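Local coordinates for putative L-alanine-DL-glutamate epimerase (Burkholderia xenovorans, PDB 3GO2), which binds magnesium and probably acts as a racemase or epimerase of the mandelate racemase/muconate lactonizing enzyme family, putatively an L-alanine-DL-glutamate epimerase, at residues S7-L11 with T47-E51; Y122-T128 with F159-N165; R200-E204 with E235-F239. All blocks are in the same frame, centred on the assembly; numbering follows the deposited sequence. Where two conformers were deposited one is given.

Contact 1 (S7-L11 with T47-E51)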
ATOM      1  N   SER A   7     -40.509 -17.805  26.920  1.00 18.27           N
ATOM      2  CA  SER A   7     -39.432 -18.046  27.867  1.00 17.72           C
ATOM      3  C   SER A   7     -38.119 -18.421  27.191  1.00 17.30           C
ATOM      4  O   SER A   7     -38.110 -18.995  26.092  1.00 16.38           O
ATOM      5  CB  SER A   7     -39.847 -19.094  28.898  1.00 18.72           C
ATOM      6  OG  SER A   7     -40.037 -20.351  28.312  1.00 18.83           O
ATOM      7  N   VAL A   8     -37.020 -18.058  27.859  1.00 17.55           N
ATOM      8  CA  VAL A   8     -35.666 -18.422  27.462  1.00 17.47           C
ATOM      9  C   VAL A   8     -34.963 -18.906  28.717  1.00 17.83           C
ATOM     10  O   VAL A   8     -34.791 -18.134  29.675  1.00 17.89           O
ATOM     11  CB  VAL A   8     -34.884 -17.233  26.856  1.00 17.36           C
ATOM     12  CG1 VAL A   8     -33.468 -17.693  26.457  1.00 16.98           C
ATOM     13  CG2 VAL A   8     -35.650 -16.626  25.671  1.00 17.12           C
ATOM     14  N   ASP A   9     -34.631 -20.199  28.727  1.00 16.76           N
ATOM     15  CA  ASP A   9     -33.998 -20.877  29.855  1.00 17.69           C
ATOM     16  C   ASP A   9     -32.649 -21.440  29.437  1.00 17.62           C
ATOM     17  O   ASP A   9     -32.418 -21.711  28.251  1.00 17.00           O
ATOM     18  CB  ASP A   9     -34.875 -22.038  30.311  1.00 18.61           C
ATOM     19  CG  ASP A   9     -36.276 -21.610  30.726  1.00 21.83           C
ATOM     20  OD1 ASP A   9     -36.381 -20.709  31.577  1.00 24.16           O
ATOM     21  OD2 ASP A   9     -37.256 -22.193  30.195  1.00 26.29           O
ATOM     22  N   THR A  10     -31.755 -21.635  30.406  1.00 17.07           N
ATOM     23  CA  THR A  10     -30.495 -22.316  30.129  1.00 17.44           C
ATOM     24  C   THR A  10     -30.391 -23.548  30.994  1.00 17.16           C
ATOM     25  O   THR A  10     -30.912 -23.562  32.119  1.00 18.43           O
ATOM     26  CB  THR A  10     -29.259 -21.399  30.383  1.00 17.92           C
ATOM     27  OG1 THR A  10     -29.277 -20.923  31.729  1.00 18.74           O
ATOM     28  CG2 THR A  10     -29.249 -20.194  29.421  1.00 17.59           C
ATOM     29  N   LEU A  11     -29.744 -24.580  30.465  1.00 16.82           N
ATOM     30  CA  LEU A  11     -29.538 -25.845  31.157  1.00 17.46           C
ATOM     31  C   LEU A  11     -28.086 -26.264  31.041  1.00 17.37           C
ATOM     32  O   LEU A  11     -27.384 -25.864  30.116  1.00 16.85           O
ATOM     33  CB  LEU A  11     -30.422 -26.953  30.566  1.00 17.46           C
ATOM     34  CG  LEU A  11     -31.953 -26.850  30.628  1.00 19.05           C
ATOM     35  CD1 LEU A  11     -32.567 -25.661  29.838  1.00 21.22           C
ATOM     36  CD2 LEU A  11     -32.551 -28.170  30.106  1.00 19.03           C
ATOM     37  N   THR A  47     -23.378 -18.061  29.962  1.00 15.03           N
ATOM     38  CA  THR A  47     -24.692 -18.263  30.576  1.00 15.74           C
ATOM     39  C   THR A  47     -25.257 -16.955  31.124  1.00 15.74           C
ATOM     40  O   THR A  47     -26.441 -16.658  30.967  1.00 15.28           O
ATOM     41  CB  THR A  47     -24.656 -19.341  31.679  1.00 15.64           C
ATOM     42  OG1 THR A  47     -24.126 -20.582  31.158  1.00 16.83           O
ATOM     43  CG2 THR A  47     -26.064 -19.548  32.275  1.00 17.20           C
ATOM     44  N   ALA A  48     -24.408 -16.148  31.761  1.00 15.60           N
ATOM     45  CA  ALA A  48     -24.869 -14.888  32.336  1.00 15.82           C
ATOM     46  C   ALA A  48     -25.350 -13.914  31.279  1.00 15.59           C
ATOM     47  O   ALA A  48     -26.332 -13.201  31.473  1.00 16.48           O
ATOM     48  CB  ALA A  48     -23.771 -14.261  33.191  1.00 16.31           C
ATOM     49  N   VAL A  49     -24.633 -13.861  30.158  1.00 14.83           N
ATOM     50  CA  VAL A  49     -25.050 -13.064  29.009  1.00 14.85           C
ATOM     51  C   VAL A  49     -26.419 -13.487  28.497  1.00 15.30           C
ATOM     52  O   VAL A  49     -27.315 -12.661  28.278  1.00 15.43           O
ATOM     53  CB  VAL A  49     -24.000 -13.154  27.838  1.00 14.80           C
ATOM     54  CG1 VAL A  49     -24.510 -12.413  26.613  1.00 13.49           C
ATOM     55  CG2 VAL A  49     -22.632 -12.610  28.308  1.00 14.65           C
ATOM     56  N   ILE A  50     -26.577 -14.785  28.281  1.00 15.68           N
ATOM     57  CA  ILE A  50     -27.833 -15.325  27.756  1.00 16.00           C
ATOM     58  C   ILE A  50     -28.990 -15.025  28.697  1.00 16.80           C
ATOM     59  O   ILE A  50     -30.067 -14.619  28.269  1.00 17.56           O
ATOM     60  CB  ILE A  50     -27.724 -16.845  27.545  1.00 15.21           C
ATOM     61  CG1 ILE A  50     -26.750 -17.124  26.402  1.00 15.85           C
ATOM     62  CG2 ILE A  50     -29.108 -17.459  27.227  1.00 14.42           C
ATOM     63  CD1 ILE A  50     -26.238 -18.578  26.380  1.00 16.27           C
ATOM     64  N   GLU A  51     -28.757 -15.190  29.978  1.00 18.00           N
ATOM     65  CA  GLU A  51     -29.822 -14.896  30.952  1.00 19.75           C
ATOM     66  C   GLU A  51     -30.311 -13.457  30.886  1.00 19.76           C
ATOM     67  O   GLU A  51     -31.503 -13.209  31.017  1.00 21.08           O
ATOM     68  CB  GLU A  51     -29.369 -15.264  32.377  1.00 20.75           C
ATOM     69  CG  GLU A  51     -29.341 -16.782  32.630  1.00 23.65           C
ATOM     70  CD  GLU A  51     -30.742 -17.455  32.609  1.00 28.83           C
ATOM     71  OE1 GLU A  51     -31.748 -16.787  32.904  1.00 31.53           O
ATOM     72  OE2 GLU A  51     -30.843 -18.664  32.315  1.00 29.75           O
TER
HETATM   73  O   HOH W   1     -33.361 -15.197  29.999  1.00 24.57           O
HETATM   74  O   HOH W   2     -34.168 -18.184  32.560  1.00 41.03           O
HETATM   75  O   HOH W   3     -32.625 -20.648  33.007  1.00 22.56           O
HETATM   76  O   HOH W   4     -25.986 -23.101  31.180  1.00 28.69           O
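Start at S7, beyond reach of the helix, its backbone paired with T26 on the next strand. V8 is the first to face 47-51: its CG1 lies 4.4 Å from CG2 of I50, a loose apolar contact. Water 1 joins V8 O (3.3 Å) to the backbone O of E51 (2.9 Å), and water 2 lies 3.0 Å from V8 O and 2.8 Å from E51 OE1. The CA-to-CB bond of D9 points away, as strand alternation demands. T10 then makes the central contact. Its OG1 donates a hydrogen bond to E51 OE2 at 2.8 Å and touches T47 CG2 at 3.5 Å, while T10 CG2 packs on I50 CG2 at 3.5 Å. Water 3 accepts from T10 N (2.9 Å) and lies 2.8 Å from the same E51 OE2, so one carboxylate oxygen meets the T10 hydroxyl directly and its N through a water. The CA-to-CB bond of L11 points away, yet water 4 links its O (3.3 Å) to T47 OG1 (3.1 Å), a hydroxyl also bonded to E39. The axes of 7-11 and 47-51 run nearly antiparallel (167°), 8.9 Å apart at closest approach. In this enolase-type N-terminal domain, helix 46-57 lies across one face of the three-stranded antiparallel sheet, over edge strand 5-14 here, with T47 on H21 of strand 19-27 and I50 on F37 of strand 32-37 and on helix 82-103.

Contact 2 (Y122-T128 with F159-N165)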
ATOM      1  N   TYR A 122     -13.887 -34.961   9.137  1.00 14.73           N
ATOM      2  CA  TYR A 122     -12.651 -35.484   9.708  1.00 14.71           C
ATOM      3  C   TYR A 122     -12.897 -35.825  11.169  1.00 14.85           C
ATOM      4  O   TYR A 122     -13.686 -35.161  11.848  1.00 14.15           O
ATOM      5  CB  TYR A 122     -11.474 -34.515   9.529  1.00 14.05           C
ATOM      6  CG  TYR A 122     -11.473 -33.191  10.293  1.00 13.96           C
ATOM      7  CD1 TYR A 122     -10.946 -33.100  11.580  1.00 15.10           C
ATOM      8  CD2 TYR A 122     -11.971 -32.032   9.710  1.00 13.84           C
ATOM      9  CE1 TYR A 122     -10.919 -31.903  12.270  1.00 12.89           C
ATOM     10  CE2 TYR A 122     -11.923 -30.819  10.389  1.00 13.78           C
ATOM     11  CZ  TYR A 122     -11.391 -30.756  11.653  1.00 13.56           C
ATOM     12  OH  TYR A 122     -11.369 -29.543  12.324  1.00 15.19           O
ATOM     13  N   TRP A 123     -12.272 -36.906  11.622  1.00 14.66           N
ATOM     14  CA  TRP A 123     -12.343 -37.345  12.995  1.00 15.12           C
ATOM     15  C   TRP A 123     -11.331 -36.514  13.783  1.00 15.28           C
ATOM     16  O   TRP A 123     -10.103 -36.697  13.649  1.00 14.90           O
ATOM     17  CB  TRP A 123     -12.041 -38.860  13.061  1.00 16.52           C
ATOM     18  CG  TRP A 123     -11.929 -39.477  14.416  1.00 16.25           C
ATOM     19  CD1 TRP A 123     -11.834 -38.847  15.628  1.00 17.46           C
ATOM     20  CD2 TRP A 123     -11.867 -40.887  14.700  1.00 17.59           C
ATOM     21  NE1 TRP A 123     -11.706 -39.772  16.636  1.00 18.01           N
ATOM     22  CE2 TRP A 123     -11.718 -41.030  16.090  1.00 18.81           C
ATOM     23  CE3 TRP A 123     -11.919 -42.034  13.901  1.00 20.34           C
ATOM     24  CZ2 TRP A 123     -11.637 -42.294  16.721  1.00 20.63           C
ATOM     25  CZ3 TRP A 123     -11.839 -43.281  14.522  1.00 20.52           C
ATOM     26  CH2 TRP A 123     -11.703 -43.395  15.909  1.00 20.72           C
ATOM     27  N   SER A 124     -11.867 -35.597  14.579  1.00 14.65           N
ATOM     28  CA  SER A 124     -11.050 -34.621  15.303  1.00 14.95           C
ATOM     29  C   SER A 124     -10.571 -35.128  16.652  1.00 15.85           C
ATOM     30  O   SER A 124     -11.056 -36.150  17.155  1.00 16.36           O
ATOM     31  CB  SER A 124     -11.842 -33.326  15.432  1.00 15.51           C
ATOM     32  OG  SER A 124     -11.004 -32.224  15.748  1.00 14.36           O
ATOM     33  N   HIS A 125      -9.618 -34.423  17.254  1.00 15.65           N
ATOM     34  CA  HIS A 125      -9.046 -34.844  18.549  1.00 16.27           C
ATOM     35  C   HIS A 125      -8.691 -36.330  18.557  1.00 16.26           C
ATOM     36  O   HIS A 125      -9.060 -37.101  19.483  1.00 16.07           O
ATOM     37  CB  HIS A 125      -9.993 -34.488  19.673  1.00 15.95           C
ATOM     38  CG  HIS A 125     -10.328 -33.027  19.681  1.00 16.46           C
ATOM     39  ND1 HIS A 125     -11.476 -32.530  19.106  1.00 16.92           N
ATOM     40  CD2 HIS A 125      -9.609 -31.952  20.089  1.00 19.32           C
ATOM     41  CE1 HIS A 125     -11.468 -31.210  19.196  1.00 18.30           C
ATOM     42  NE2 HIS A 125     -10.352 -30.835  19.792  1.00 18.40           N
ATOM     43  N   CYS A 126      -7.940 -36.688  17.525  1.00 16.84           N
ATOM     44  CA  CYS A 126      -7.603 -38.071  17.194  1.00 16.79           C
ATOM     45  C   CYS A 126      -6.102 -38.186  17.028  1.00 16.96           C
ATOM     46  O   CYS A 126      -5.579 -37.875  15.955  1.00 18.68           O
ATOM     47  CB  CYS A 126      -8.284 -38.447  15.887  1.00 16.73           C
ATOM     48  SG  CYS A 126      -7.931 -40.175  15.365  1.00 19.15           S
ATOM     49  N   PRO A 127      -5.395 -38.676  18.053  1.00 17.71           N
ATOM     50  CA  PRO A 127      -5.826 -39.369  19.286  1.00 17.43           C
ATOM     51  C   PRO A 127      -5.924 -38.499  20.548  1.00 17.50           C
ATOM     52  O   PRO A 127      -5.890 -38.996  21.689  1.00 16.38           O
ATOM     53  CB  PRO A 127      -4.729 -40.439  19.456  1.00 17.82           C
ATOM     54  CG  PRO A 127      -3.505 -39.823  18.790  1.00 18.57           C
ATOM     55  CD  PRO A 127      -3.922 -38.688  17.918  1.00 17.36           C
ATOM     56  N   THR A 128      -6.069 -37.190  20.354  1.00 17.44           N
ATOM     57  CA  THR A 128      -6.044 -36.247  21.453  1.00 16.91           C
ATOM     58  C   THR A 128      -6.955 -36.582  22.641  1.00 17.62           C
ATOM     59  O   THR A 128      -6.512 -36.521  23.790  1.00 18.82           O
ATOM     60  CB  THR A 128      -6.376 -34.860  20.902  1.00 16.30           C
ATOM     61  OG1 THR A 128      -5.532 -34.596  19.787  1.00 17.23           O
ATOM     62  CG2 THR A 128      -6.266 -33.781  21.947  1.00 16.19           C
ATOM     63  N   PHE A 159     -13.007 -43.537   7.860  1.00 20.41           N
ATOM     64  CA  PHE A 159     -12.840 -42.072   7.953  1.00 19.61           C
ATOM     65  C   PHE A 159     -11.718 -41.692   7.039  1.00 19.59           C
ATOM     66  O   PHE A 159     -10.775 -42.479   6.854  1.00 20.34           O
ATOM     67  CB  PHE A 159     -12.660 -41.622   9.399  1.00 18.88           C
ATOM     68  CG  PHE A 159     -13.921 -41.750  10.179  1.00 20.46           C
ATOM     69  CD1 PHE A 159     -14.174 -42.885  10.944  1.00 19.79           C
ATOM     70  CD2 PHE A 159     -14.931 -40.808  10.035  1.00 18.34           C
ATOM     71  CE1 PHE A 159     -15.388 -43.031  11.616  1.00 20.09           C
ATOM     72  CE2 PHE A 159     -16.141 -40.946  10.709  1.00 20.65           C
ATOM     73  CZ  PHE A 159     -16.374 -42.052  11.482  1.00 20.78           C
ATOM     74  N   ARG A 160     -11.876 -40.543   6.389  1.00 19.29           N
ATOM     75  CA  ARG A 160     -10.989 -40.130   5.315  1.00 19.33           C
ATOM     76  C   ARG A 160      -9.944 -39.133   5.778  1.00 17.53           C
ATOM     77  O   ARG A 160      -9.037 -38.801   5.000  1.00 17.08           O
ATOM     78  CB  ARG A 160     -11.791 -39.473   4.213  1.00 20.25           C
ATOM     79  CG  ARG A 160     -12.885 -40.359   3.623  1.00 24.00           C
ATOM     80  CD  ARG A 160     -13.846 -39.538   2.815  1.00 28.05           C
ATOM     81  NE  ARG A 160     -14.941 -40.360   2.299  1.00 28.28           N
ATOM     82  CZ  ARG A 160     -15.866 -39.935   1.439  1.00 30.92           C
ATOM     83  NH1 ARG A 160     -15.859 -38.677   0.979  1.00 31.44           N
ATOM     84  NH2 ARG A 160     -16.811 -40.780   1.041  1.00 29.40           N
ATOM     85  N   ALA A 161     -10.111 -38.633   7.000  1.00 15.88           N
ATOM     86  CA  ALA A 161      -9.221 -37.611   7.577  1.00 15.76           C
ATOM     87  C   ALA A 161      -9.296 -37.616   9.093  1.00 15.54           C
ATOM     88  O   ALA A 161     -10.344 -37.912   9.665  1.00 16.34           O
ATOM     89  CB  ALA A 161      -9.556 -36.238   7.029  1.00 16.23           C
ATOM     90  N   ILE A 162      -8.171 -37.316   9.741  1.00 14.51           N
ATOM     91  CA  ILE A 162      -8.084 -37.213  11.194  1.00 14.13           C
ATOM     92  C   ILE A 162      -7.289 -35.965  11.561  1.00 14.38           C
ATOM     93  O   ILE A 162      -6.434 -35.543  10.779  1.00 14.68           O
ATOM     94  CB  ILE A 162      -7.386 -38.471  11.834  1.00 15.24           C
ATOM     95  CG1 ILE A 162      -5.978 -38.663  11.294  1.00 15.53           C
ATOM     96  CG2 ILE A 162      -8.225 -39.722  11.576  1.00 15.03           C
ATOM     97  CD1 ILE A 162      -5.273 -39.913  11.852  1.00 17.20           C
ATOM     98  N   LYS A 163      -7.568 -35.394  12.736  1.00 13.71           N
ATOM     99  CA  LYS A 163      -6.824 -34.252  13.234  1.00 13.58           C
ATOM    100  C   LYS A 163      -6.200 -34.515  14.578  1.00 14.22           C
ATOM    101  O   LYS A 163      -6.869 -34.985  15.479  1.00 14.94           O
ATOM    102  CB  LYS A 163      -7.710 -33.026  13.330  1.00 13.68           C
ATOM    103  CG  LYS A 163      -6.911 -31.738  13.540  1.00 13.93           C
ATOM    104  CD  LYS A 163      -7.729 -30.437  13.361  1.00 12.97           C
ATOM    105  CE  LYS A 163      -8.584 -30.050  14.563  1.00 13.75           C
ATOM    106  NZ  LYS A 163      -9.422 -28.820  14.303  1.00 15.59           N
ATOM    107  N   THR A 164      -4.917 -34.195  14.711  1.00 14.82           N
ATOM    108  CA  THR A 164      -4.228 -34.302  15.992  1.00 14.70           C
ATOM    109  C   THR A 164      -3.711 -32.932  16.450  1.00 15.27           C
ATOM    110  O   THR A 164      -3.852 -31.930  15.745  1.00 15.63           O
ATOM    111  CB  THR A 164      -3.057 -35.333  15.936  1.00 15.50           C
ATOM    112  OG1 THR A 164      -2.638 -35.633  17.270  1.00 15.35           O
ATOM    113  CG2 THR A 164      -1.875 -34.832  15.061  1.00 15.71           C
ATOM    114  N   ASN A 165      -3.102 -32.920  17.625  1.00 14.12           N
ATOM    115  CA  ASN A 165      -2.546 -31.707  18.245  1.00 15.44           C
ATOM    116  C   ASN A 165      -1.061 -31.975  18.558  1.00 15.99           C
ATOM    117  O   ASN A 165      -0.427 -32.803  17.885  1.00 16.15           O
ATOM    118  CB  ASN A 165      -3.345 -31.345  19.479  1.00 14.68           C
ATOM    119  CG  ASN A 165      -4.804 -31.030  19.173  1.00 14.87           C
ATOM    120  OD1 ASN A 165      -5.203 -29.841  19.077  1.00 19.58           O
ATOM    121  ND2 ASN A 165      -5.606 -32.062  19.014  1.00 13.07           N
TER
HETATM  122  O   HOH W   5      -7.684 -32.178  17.170  1.00 17.39           O
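K163 NZ donates to Y122 OH at 2.9 Å, but its stronger partner is E245, a magnesium ligand. This is the beta-alpha-beta unit at the start of the enolase-superfamily barrel: strands 118-123 and 161-168 lie parallel, connected through helix 144-156. H125, K163 and N165 bind fumarate or 2-oxoglutarate in crystals of this protein, though not in this chain, so the contact probably lines the active site. Three backbone bonds hold it: W123 N to A161 O (2.9 Å), K163 N to W123 O (3.0 Å) and C126 N to K163 O (2.9 Å). The first two flank I162 in a single bridge with W123. N165 ND2 donates to T128 OG1 at 2.7 Å, just after the cis peptide before P127, and water 5 accepts from H125 N (3.0 Å) and N165 ND2 (2.8 Å). Farther out, C126 SG packs on I162 CG2 at 3.8 Å. Last comes an offset edge-to-face pair, the W123 six-membered ring edge toward the F159 face, W123 CE3 3.8 Å from F159 CD1.

Contact 3 (R200-E204 with E235-F239)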
ATOM      1  N   ARG A 200       7.344 -34.544  15.120  1.00 18.59           N
ATOM      2  CA  ARG A 200       7.729 -35.472  14.071  1.00 19.66           C
ATOM      3  C   ARG A 200       7.434 -36.948  14.458  1.00 18.98           C
ATOM      4  O   ARG A 200       6.837 -37.694  13.664  1.00 17.33           O
ATOM      5  CB  ARG A 200       9.208 -35.324  13.732  1.00 19.86           C
ATOM      6  CG  ARG A 200       9.654 -36.391  12.763  1.00 23.74           C
ATOM      7  CD  ARG A 200      11.111 -36.290  12.402  1.00 28.61           C
ATOM      8  NE  ARG A 200      11.413 -35.173  11.513  1.00 32.35           N
ATOM      9  CZ  ARG A 200      10.913 -34.979  10.295  1.00 34.95           C
ATOM     10  NH1 ARG A 200      10.028 -35.810   9.745  1.00 38.23           N
ATOM     11  NH2 ARG A 200      11.314 -33.918   9.606  1.00 38.01           N
ATOM     12  N   ALA A 201       7.868 -37.355  15.648  1.00 18.79           N
ATOM     13  CA  ALA A 201       7.672 -38.753  16.084  1.00 18.92           C
ATOM     14  C   ALA A 201       6.181 -39.117  16.093  1.00 18.58           C
ATOM     15  O   ALA A 201       5.789 -40.185  15.597  1.00 18.34           O
ATOM     16  CB  ALA A 201       8.308 -38.996  17.467  1.00 19.23           C
ATOM     17  N   HIS A 202       5.368 -38.227  16.680  1.00 17.59           N
ATOM     18  CA  HIS A 202       3.913 -38.412  16.744  1.00 17.47           C
ATOM     19  C   HIS A 202       3.253 -38.536  15.384  1.00 17.15           C
ATOM     20  O   HIS A 202       2.481 -39.469  15.127  1.00 16.11           O
ATOM     21  CB  HIS A 202       3.295 -37.260  17.538  1.00 17.36           C
ATOM     22  CG  HIS A 202       1.817 -37.368  17.724  1.00 16.37           C
ATOM     23  ND1 HIS A 202       1.243 -37.906  18.858  1.00 16.73           N
ATOM     24  CD2 HIS A 202       0.790 -36.945  16.945  1.00 17.19           C
ATOM     25  CE1 HIS A 202      -0.076 -37.852  18.741  1.00 16.35           C
ATOM     26  NE2 HIS A 202      -0.374 -37.280  17.588  1.00 16.71           N
ATOM     27  N   LEU A 203       3.543 -37.581  14.508  1.00 16.75           N
ATOM     28  CA  LEU A 203       2.978 -37.576  13.194  1.00 16.77           C
ATOM     29  C   LEU A 203       3.446 -38.775  12.344  1.00 17.63           C
ATOM     30  O   LEU A 203       2.668 -39.309  11.561  1.00 17.92           O
ATOM     31  CB  LEU A 203       3.307 -36.250  12.488  1.00 16.44           C
ATOM     32  CG  LEU A 203       2.531 -35.059  13.024  1.00 16.20           C
ATOM     33  CD1 LEU A 203       3.149 -33.758  12.446  1.00 14.64           C
ATOM     34  CD2 LEU A 203       1.072 -35.165  12.622  1.00 14.97           C
ATOM     35  N   GLU A 204       4.698 -39.191  12.500  1.00 18.10           N
ATOM     36  CA  GLU A 204       5.202 -40.383  11.769  1.00 19.32           C
ATOM     37  C   GLU A 204       4.451 -41.654  12.175  1.00 18.57           C
ATOM     38  O   GLU A 204       4.101 -42.471  11.303  1.00 19.08           O
ATOM     39  CB  GLU A 204       6.713 -40.530  11.922  1.00 19.68           C
ATOM     40  CG  GLU A 204       7.455 -39.518  11.042  1.00 22.45           C
ATOM     41  CD  GLU A 204       8.953 -39.509  11.231  1.00 26.94           C
ATOM     42  OE1 GLU A 204       9.427 -40.110  12.215  1.00 28.90           O
ATOM     43  OE2 GLU A 204       9.648 -38.903  10.378  1.00 27.66           O
ATOM     44  N   GLU A 235      10.369 -27.901   9.856  1.00 17.67           N
ATOM     45  CA  GLU A 235      10.568 -29.267  10.315  1.00 17.53           C
ATOM     46  C   GLU A 235       9.706 -30.259   9.528  1.00 16.97           C
ATOM     47  O   GLU A 235      10.165 -31.357   9.162  1.00 15.96           O
ATOM     48  CB  GLU A 235      10.255 -29.373  11.801  1.00 17.79           C
ATOM     49  CG  GLU A 235      10.311 -30.795  12.369  1.00 20.52           C
ATOM     50  CD  GLU A 235      11.717 -31.383  12.454  1.00 26.76           C
ATOM     51  OE1 GLU A 235      12.651 -30.645  12.793  1.00 28.17           O
ATOM     52  OE2 GLU A 235      11.875 -32.604  12.218  1.00 28.32           O
ATOM     53  N   LEU A 236       8.460 -29.882   9.288  1.00 15.81           N
ATOM     54  CA  LEU A 236       7.462 -30.774   8.690  1.00 16.09           C
ATOM     55  C   LEU A 236       7.264 -30.510   7.216  1.00 16.52           C
ATOM     56  O   LEU A 236       6.215 -30.817   6.647  1.00 17.50           O
ATOM     57  CB  LEU A 236       6.134 -30.627   9.432  1.00 16.23           C
ATOM     58  CG  LEU A 236       6.183 -30.874  10.932  1.00 16.22           C
ATOM     59  CD1 LEU A 236       4.817 -30.606  11.545  1.00 15.12           C
ATOM     60  CD2 LEU A 236       6.701 -32.301  11.264  1.00 16.62           C
ATOM     61  N   ALA A 237       8.270 -29.952   6.568  1.00 17.43           N
ATOM     62  CA  ALA A 237       8.114 -29.475   5.206  1.00 19.03           C
ATOM     63  C   ALA A 237       7.753 -30.595   4.231  1.00 20.45           C
ATOM     64  O   ALA A 237       7.033 -30.365   3.243  1.00 21.62           O
ATOM     65  CB  ALA A 237       9.392 -28.791   4.753  1.00 19.72           C
ATOM     66  N   ASP A 238       8.247 -31.800   4.510  1.00 21.58           N
ATOM     67  CA  ASP A 238       8.057 -32.948   3.612  0.50 22.06           C
ATOM     68  C   ASP A 238       6.894 -33.861   4.012  1.00 22.00           C
ATOM     69  O   ASP A 238       6.670 -34.918   3.396  1.00 22.27           O
ATOM     70  CB  ASP A 238       9.354 -33.753   3.562  0.50 22.35           C
ATOM     71  CG  ASP A 238      10.459 -33.022   2.834  0.50 23.48           C
ATOM     72  OD1 ASP A 238      11.636 -33.354   3.075  0.50 28.11           O
ATOM     73  OD2 ASP A 238      10.161 -32.117   2.027  0.50 25.62           O
ATOM     74  N   PHE A 239       6.163 -33.492   5.047  1.00 21.56           N
ATOM     75  CA  PHE A 239       4.996 -34.263   5.451  1.00 22.05           C
ATOM     76  C   PHE A 239       3.802 -33.933   4.591  1.00 21.75           C
ATOM     77  O   PHE A 239       3.638 -32.794   4.155  1.00 21.99           O
ATOM     78  CB  PHE A 239       4.630 -33.925   6.878  1.00 23.34           C
ATOM     79  CG  PHE A 239       5.270 -34.780   7.863  1.00 27.20           C
ATOM     80  CD1 PHE A 239       4.629 -35.920   8.312  1.00 31.31           C
ATOM     81  CD2 PHE A 239       6.524 -34.454   8.353  1.00 32.29           C
ATOM     82  CE1 PHE A 239       5.227 -36.725   9.244  1.00 33.25           C
ATOM     83  CE2 PHE A 239       7.132 -35.248   9.289  1.00 33.15           C
ATOM     84  CZ  PHE A 239       6.489 -36.380   9.741  1.00 33.98           C
TER
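On the outer, helical layer of the barrel domain, helix 193-210 packs against the turn that leads from helix 226-235 towards strand 243-245, and a salt-bridge network of R200, E204 and E235 covers the seam. R200 NE donates to E235 OE2 at 2.7 Å, and R200 NH2 adds a weak hydrogen bond of 3.0 Å to that same oxygen. From the guanidinium's other terminal nitrogen, NH1, a 3.2 Å salt bridge runs to E204 OE2, one helical turn further along R200's own helix. Beneath the charges the packing is apolar. L203 points towards the turn, its CD1 3.7 Å from L236 CD1 and its CB 3.8 Å from F239 CE1; inward, L203 and L236 both rest on L218 of strand 215-219. The F239 ring fits beside the helix, with E204 CG 3.5 Å from its CZ and R200 NH1 3.0 Å from its CE2. Both approach the ring at its edge, so the arginine does not stack on the aromatic face. The segment 236-239 is a type I beta turn closed by F239 N to L236 O at 3.1 Å, which brings both residues to the same helix. One arginine is shared between two carboxylates, one from each segment, so the cluster carries more negative than positive charge if both are ionised; the polar groups sit at the edge, while L203, L236 and F239 make the apolar part.

In the fold
From the N terminus, contact 1 closes first: it brings 47-51 back onto 7-11 after the chain has passed through the small antiparallel sheet, all within the N-terminal domain. Contact 2 closes a mostly helical excursion and joins the first barrel strand, 118-123, to the second, 161-168. Contact 3 closes a loop through strand 215-219 and helix 226-235 on the outside of the barrel. The three follow in series, none nested or crossed. Contact 1 stands apart, its centre 33 Å from that of contact 2 and 45 Å from that of contact 3. Contacts 2 and 3 touch: T164 OG1 lies 2.8 Å from H202 NE2, a probable hydrogen bond tying strand to helix.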